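Local coordinates for probable Zn binding protein (Lactobacillus acidophilus, PDB 3Q69) that probably binds mucus, through a Muc B2-like domain such as this one, and may bind zinc, at residues V11-Y19 against F60-Y71. Residues are numbered along the deposited sequence; the frame is centred on the assembly and turned at random.
Sequences VTQTIHYRY and FEALPSPVIIGY
Phe60 lays its ring flat against Gln13 where the second sheet of this elongated, all-beta Muc B2-like domain, a member of the ubiquitin-related clan, packs on the long strand 2-19 of the main mixed sheet. Gln13 CB stands 3.5 Å from the Phe60 ring centroid, a CH-pi contact over the middle of one face. Because Gln13 CG is anti to the backbone N (chi1 179°) and the chain runs on extended, its amide slides back along Phe60 toward CB, its plane 15° from that of the ring. Two waters lie between this amide and Glu61 O, though the details of that bridge are doubtful. The far end of the ring abuts the strand itself: Phe60 CZ lies 3.4 Å from Val11 O, which sits at the ring edge, and Val11 CG1 adds an apolar contact. Val31, Leu33 and Val83 enclose the phenyl group further. Replacing Phe60 by alanine is likely to leave a gap beside Val11 and the Gln13 side chain without the ring it lies on.

Whereas Phe60 and Gln13 are buried, the contact grows more open farther along, and no direct hydrogen bond joins the segments. Leu63 CD2 reaches Ile15 CG1 at 3.8 Å. Pro66 CD covers one face of the Tyr17 ring, 3.9 Å from its centroid. At the partly exposed end, Ile68 CD1 meets Tyr19 OH at 3.6 Å, and a type II turn from Ile68 to Tyr71 brings Tyr71 back to Tyr19; the two rings form an edge-to-face pair, centroids 4.8 Å apart and planes at 61°, with the Tyr19 edge directed at the Tyr71 face. Ser65 OG, hydrogen-bonded also to Lys75 O, helps hold a water between the segments; that water lies in the plane of the Tyr17 ring, 2.8 Å from Tyr17 OH, and donates to Leu63 O.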
loop_
_atom_site.group_PDB
_atom_site.type_symbol
_atom_site.label_atom_id
_atom_site.label_comp_id
_atom_site.label_asym_id
_atom_site.label_seq_id
_atom_site.Cartn_x
_atom_site.Cartn_y
_atom_site.Cartn_z
ATOM N N VAL A 11 0.656 4.488 0.497
ATOM C CA VAL A 11 1.018 3.250 -0.163
ATOM C C VAL A 11 -0.244 2.599 -0.688
ATOM O O VAL A 11 -1.205 2.419 0.047
ATOM C CB VAL A 11 1.694 2.271 0.788
ATOM C CG1 VAL A 11 2.194 1.076 -0.006
ATOM C CG2 VAL A 11 2.845 2.958 1.522
ATOM N N THR A 12 -0.247 2.227 -1.957
ATOM C CA THR A 12 -1.435 1.622 -2.504
ATOM C C THR A 12 -1.189 0.211 -2.996
ATOM O O THR A 12 -0.090 -0.153 -3.362
ATOM C CB THR A 12 -1.975 2.478 -3.665
ATOM O OG1 THR A 12 -1.188 2.237 -4.833
ATOM C CG2 THR A 12 -1.873 3.962 -3.312
ATOM N N GLN A 13 -2.250 -0.578 -3.003
ATOM C CA GLN A 13 -2.207 -1.952 -3.473
ATOM C C GLN A 13 -3.133 -2.058 -4.679
ATOM O O GLN A 13 -4.316 -1.760 -4.579
ATOM C CB GLN A 13 -2.683 -2.904 -2.378
ATOM C CG GLN A 13 -2.697 -4.358 -2.816
ATOM C CD GLN A 13 -3.384 -5.259 -1.827
ATOM O OE1 GLN A 13 -4.564 -5.088 -1.522
ATOM N NE2 GLN A 13 -2.655 -6.227 -1.319
ATOM N N THR A 14 -2.581 -2.463 -5.817
ATOM C CA THR A 14 -3.357 -2.613 -7.044
ATOM C C THR A 14 -3.349 -4.062 -7.498
ATOM O O THR A 14 -2.313 -4.608 -7.847
ATOM C CB THR A 14 -2.798 -1.739 -8.180
ATOM O OG1 THR A 14 -2.862 -0.362 -7.801
ATOM C CG2 THR A 14 -3.596 -1.945 -9.449
ATOM N N ILE A 15 -4.527 -4.671 -7.492
ATOM C CA ILE A 15 -4.699 -6.056 -7.901
ATOM C C ILE A 15 -5.395 -6.161 -9.260
ATOM O O ILE A 15 -6.515 -5.677 -9.434
ATOM C CB ILE A 15 -5.529 -6.834 -6.858
ATOM C CG1 ILE A 15 -4.880 -6.722 -5.484
ATOM C CG2 ILE A 15 -5.631 -8.303 -7.262
ATOM C CD1 ILE A 15 -3.519 -7.339 -5.407
ATOM N N HIS A 16 -4.727 -6.805 -10.214
ATOM C CA HIS A 16 -5.268 -6.978 -11.556
ATOM C C HIS A 16 -5.889 -8.363 -11.673
ATOM O O HIS A 16 -5.403 -9.333 -11.068
ATOM C CB HIS A 16 -4.161 -6.821 -12.603
ATOM C CG HIS A 16 -3.568 -5.445 -12.655
ATOM N ND1 HIS A 16 -4.301 -4.330 -12.984
ATOM C CD2 HIS A 16 -2.302 -5.018 -12.427
ATOM C CE1 HIS A 16 -3.510 -3.264 -12.960
ATOM N NE2 HIS A 16 -2.298 -3.657 -12.625
ATOM N N TYR A 17 -6.968 -8.451 -12.446
ATOM C CA TYR A 17 -7.655 -9.716 -12.653
ATOM C C TYR A 17 -7.763 -9.956 -14.155
ATOM O O TYR A 17 -8.443 -9.224 -14.858
ATOM C CB TYR A 17 -9.043 -9.667 -12.013
ATOM C CG TYR A 17 -8.998 -9.426 -10.520
ATOM C CD1 TYR A 17 -8.606 -10.430 -9.649
ATOM C CD2 TYR A 17 -9.307 -8.178 -9.983
ATOM C CE1 TYR A 17 -8.518 -10.200 -8.284
ATOM C CE2 TYR A 17 -9.222 -7.936 -8.612
ATOM C CZ TYR A 17 -8.826 -8.957 -7.773
ATOM O OH TYR A 17 -8.738 -8.750 -6.416
ATOM N N ARG A 18 -7.064 -10.976 -14.635
ATOM C CA ARG A 18 -7.064 -11.312 -16.050
ATOM C C ARG A 18 -7.196 -12.812 -16.299
ATOM O O ARG A 18 -6.993 -13.636 -15.396
ATOM C CB ARG A 18 -5.776 -10.805 -16.695
ATOM C CG ARG A 18 -5.652 -9.295 -16.705
ATOM C CD ARG A 18 -4.456 -8.849 -17.516
ATOM N NE ARG A 18 -4.535 -7.442 -17.880
ATOM C CZ ARG A 18 -3.696 -6.841 -18.720
ATOM N NH1 ARG A 18 -2.705 -7.528 -19.281
ATOM N NH2 ARG A 18 -3.858 -5.553 -19.008
ATOM N N TYR A 19 -7.551 -13.159 -17.533
ATOM C CA TYR A 19 -7.667 -14.558 -17.930
ATOM C C TYR A 19 -6.295 -14.901 -18.498
ATOM O O TYR A 19 -5.499 -14.000 -18.770
ATOM C CB TYR A 19 -8.732 -14.718 -19.014
ATOM C CG TYR A 19 -10.154 -14.562 -18.514
ATOM C CD1 TYR A 19 -10.787 -15.589 -17.798
ATOM C CD2 TYR A 19 -10.870 -13.393 -18.752
ATOM C CE1 TYR A 19 -12.094 -15.444 -17.338
ATOM C CE2 TYR A 19 -12.182 -13.241 -18.293
ATOM C CZ TYR A 19 -12.785 -14.263 -17.592
ATOM O OH TYR A 19 -14.079 -14.114 -17.136
ATOM N N PHE A 60 -2.813 -4.240 4.507
ATOM C CA PHE A 60 -3.714 -4.302 3.370
ATOM C C PHE A 60 -4.422 -5.626 3.680
ATOM O O PHE A 60 -3.823 -6.692 3.517
ATOM C CB PHE A 60 -2.923 -4.477 2.080
ATOM C CG PHE A 60 -2.336 -3.204 1.532
ATOM C CD1 PHE A 60 -3.152 -2.132 1.160
ATOM C CD2 PHE A 60 -0.969 -3.126 1.270
ATOM C CE1 PHE A 60 -2.606 -0.994 0.526
ATOM C CE2 PHE A 60 -0.419 -2.008 0.643
ATOM C CZ PHE A 60 -1.246 -0.940 0.266
ATOM N N GLU A 61 -5.663 -5.572 4.151
ATOM C CA GLU A 61 -6.395 -6.795 4.501
ATOM C C GLU A 61 -6.476 -7.844 3.388
ATOM O O GLU A 61 -6.334 -7.529 2.199
ATOM C CB GLU A 61 -7.819 -6.444 4.950
ATOM C CG GLU A 61 -7.893 -5.405 6.083
ATOM C CD GLU A 61 -7.176 -5.861 7.349
ATOM O OE1 GLU A 61 -7.431 -7.002 7.808
ATOM O OE2 GLU A 61 -6.361 -5.075 7.885
ATOM N N ALA A 62 -6.729 -9.087 3.795
ATOM C CA ALA A 62 -6.857 -10.197 2.858
ATOM C C ALA A 62 -7.942 -9.831 1.852
ATOM O O ALA A 62 -8.990 -9.312 2.228
ATOM C CB ALA A 62 -7.228 -11.470 3.596
ATOM N N LEU A 63 -7.683 -10.103 0.577
ATOM C CA LEU A 63 -8.616 -9.771 -0.491
ATOM C C LEU A 63 -8.986 -11.025 -1.281
ATOM O O LEU A 63 -8.247 -11.457 -2.171
ATOM C CB LEU A 63 -7.975 -8.746 -1.431
ATOM C CG LEU A 63 -8.882 -8.159 -2.513
ATOM C CD1 LEU A 63 -9.907 -7.240 -1.852
ATOM C CD2 LEU A 63 -8.041 -7.395 -3.528
ATOM N N PRO A 64 -10.125 -11.647 -0.947
ATOM C CA PRO A 64 -10.551 -12.854 -1.660
ATOM C C PRO A 64 -10.750 -12.536 -3.144
ATOM O O PRO A 64 -11.373 -11.541 -3.499
ATOM C CB PRO A 64 -11.864 -13.215 -0.968
ATOM C CG PRO A 64 -11.699 -12.679 0.401
ATOM C CD PRO A 64 -11.062 -11.328 0.139
ATOM N N SER A 65 -10.221 -13.386 -4.012
ATOM C CA SER A 65 -10.358 -13.163 -5.451
ATOM C C SER A 65 -11.786 -13.440 -5.931
ATOM O O SER A 65 -12.450 -14.369 -5.450
ATOM C CB SER A 65 -9.388 -14.067 -6.204
ATOM O OG SER A 65 -8.051 -13.662 -6.004
ATOM N N PRO A 66 -12.282 -12.631 -6.876
ATOM C CA PRO A 66 -13.640 -12.846 -7.380
ATOM C C PRO A 66 -13.781 -14.241 -7.963
ATOM O O PRO A 66 -12.894 -14.721 -8.662
ATOM C CB PRO A 66 -13.792 -11.768 -8.450
ATOM C CG PRO A 66 -12.909 -10.668 -7.935
ATOM C CD PRO A 66 -11.682 -11.433 -7.484
ATOM N N VAL A 67 -14.894 -14.895 -7.661
ATOM C CA VAL A 67 -15.148 -16.229 -8.192
ATOM C C VAL A 67 -15.826 -16.078 -9.543
ATOM O O VAL A 67 -16.852 -15.408 -9.659
ATOM C CB VAL A 67 -16.060 -17.052 -7.267
ATOM C CG1 VAL A 67 -16.319 -18.418 -7.877
ATOM C CG2 VAL A 67 -15.402 -17.195 -5.899
ATOM N N ILE A 68 -15.232 -16.684 -10.566
ATOM C CA ILE A 68 -15.765 -16.621 -11.922
ATOM C C ILE A 68 -16.118 -18.031 -12.379
ATOM O O ILE A 68 -15.252 -18.913 -12.455
ATOM C CB ILE A 68 -14.739 -15.999 -12.890
ATOM C CG1 ILE A 68 -14.600 -14.501 -12.595
ATOM C CG2 ILE A 68 -15.179 -16.223 -14.329
ATOM C CD1 ILE A 68 -13.682 -13.754 -13.548
ATOM N N ILE A 69 -17.399 -18.237 -12.663
ATOM C CA ILE A 69 -17.906 -19.535 -13.100
ATOM C C ILE A 69 -17.148 -20.085 -14.310
ATOM O O ILE A 69 -17.017 -19.408 -15.328
ATOM C CB ILE A 69 -19.419 -19.439 -13.450
ATOM C CG1 ILE A 69 -20.190 -18.899 -12.248
ATOM C CG2 ILE A 69 -19.957 -20.805 -13.846
ATOM C CD1 ILE A 69 -21.673 -18.705 -12.495
ATOM N N GLY A 70 -16.655 -21.316 -14.190
ATOM C CA GLY A 70 -15.930 -21.941 -15.283
ATOM C C GLY A 70 -14.422 -21.813 -15.204
ATOM O O GLY A 70 -13.702 -22.543 -15.890
ATOM N N TYR A 71 -13.941 -20.898 -14.365
ATOM C CA TYR A 71 -12.509 -20.669 -14.207
ATOM C C TYR A 71 -12.085 -20.711 -12.751
ATOM O O TYR A 71 -12.923 -20.752 -11.852
ATOM C CB TYR A 71 -12.112 -19.312 -14.793
ATOM C CG TYR A 71 -12.404 -19.168 -16.268
ATOM C CD1 TYR A 71 -13.698 -18.900 -16.722
ATOM C CD2 TYR A 71 -11.386 -19.317 -17.213
ATOM C CE1 TYR A 71 -13.969 -18.781 -18.094
ATOM C CE2 TYR A 71 -11.640 -19.207 -18.572
ATOM C CZ TYR A 71 -12.933 -18.937 -19.011
ATOM O OH TYR A 71 -13.187 -18.833 -20.362
HETATM O O HOH W 1 -6.550 -5.415 0.653
HETATM O O HOH W 2 -4.261 -7.814 0.776
HETATM O O HOH W 3 -8.021 -11.058 -5.073
#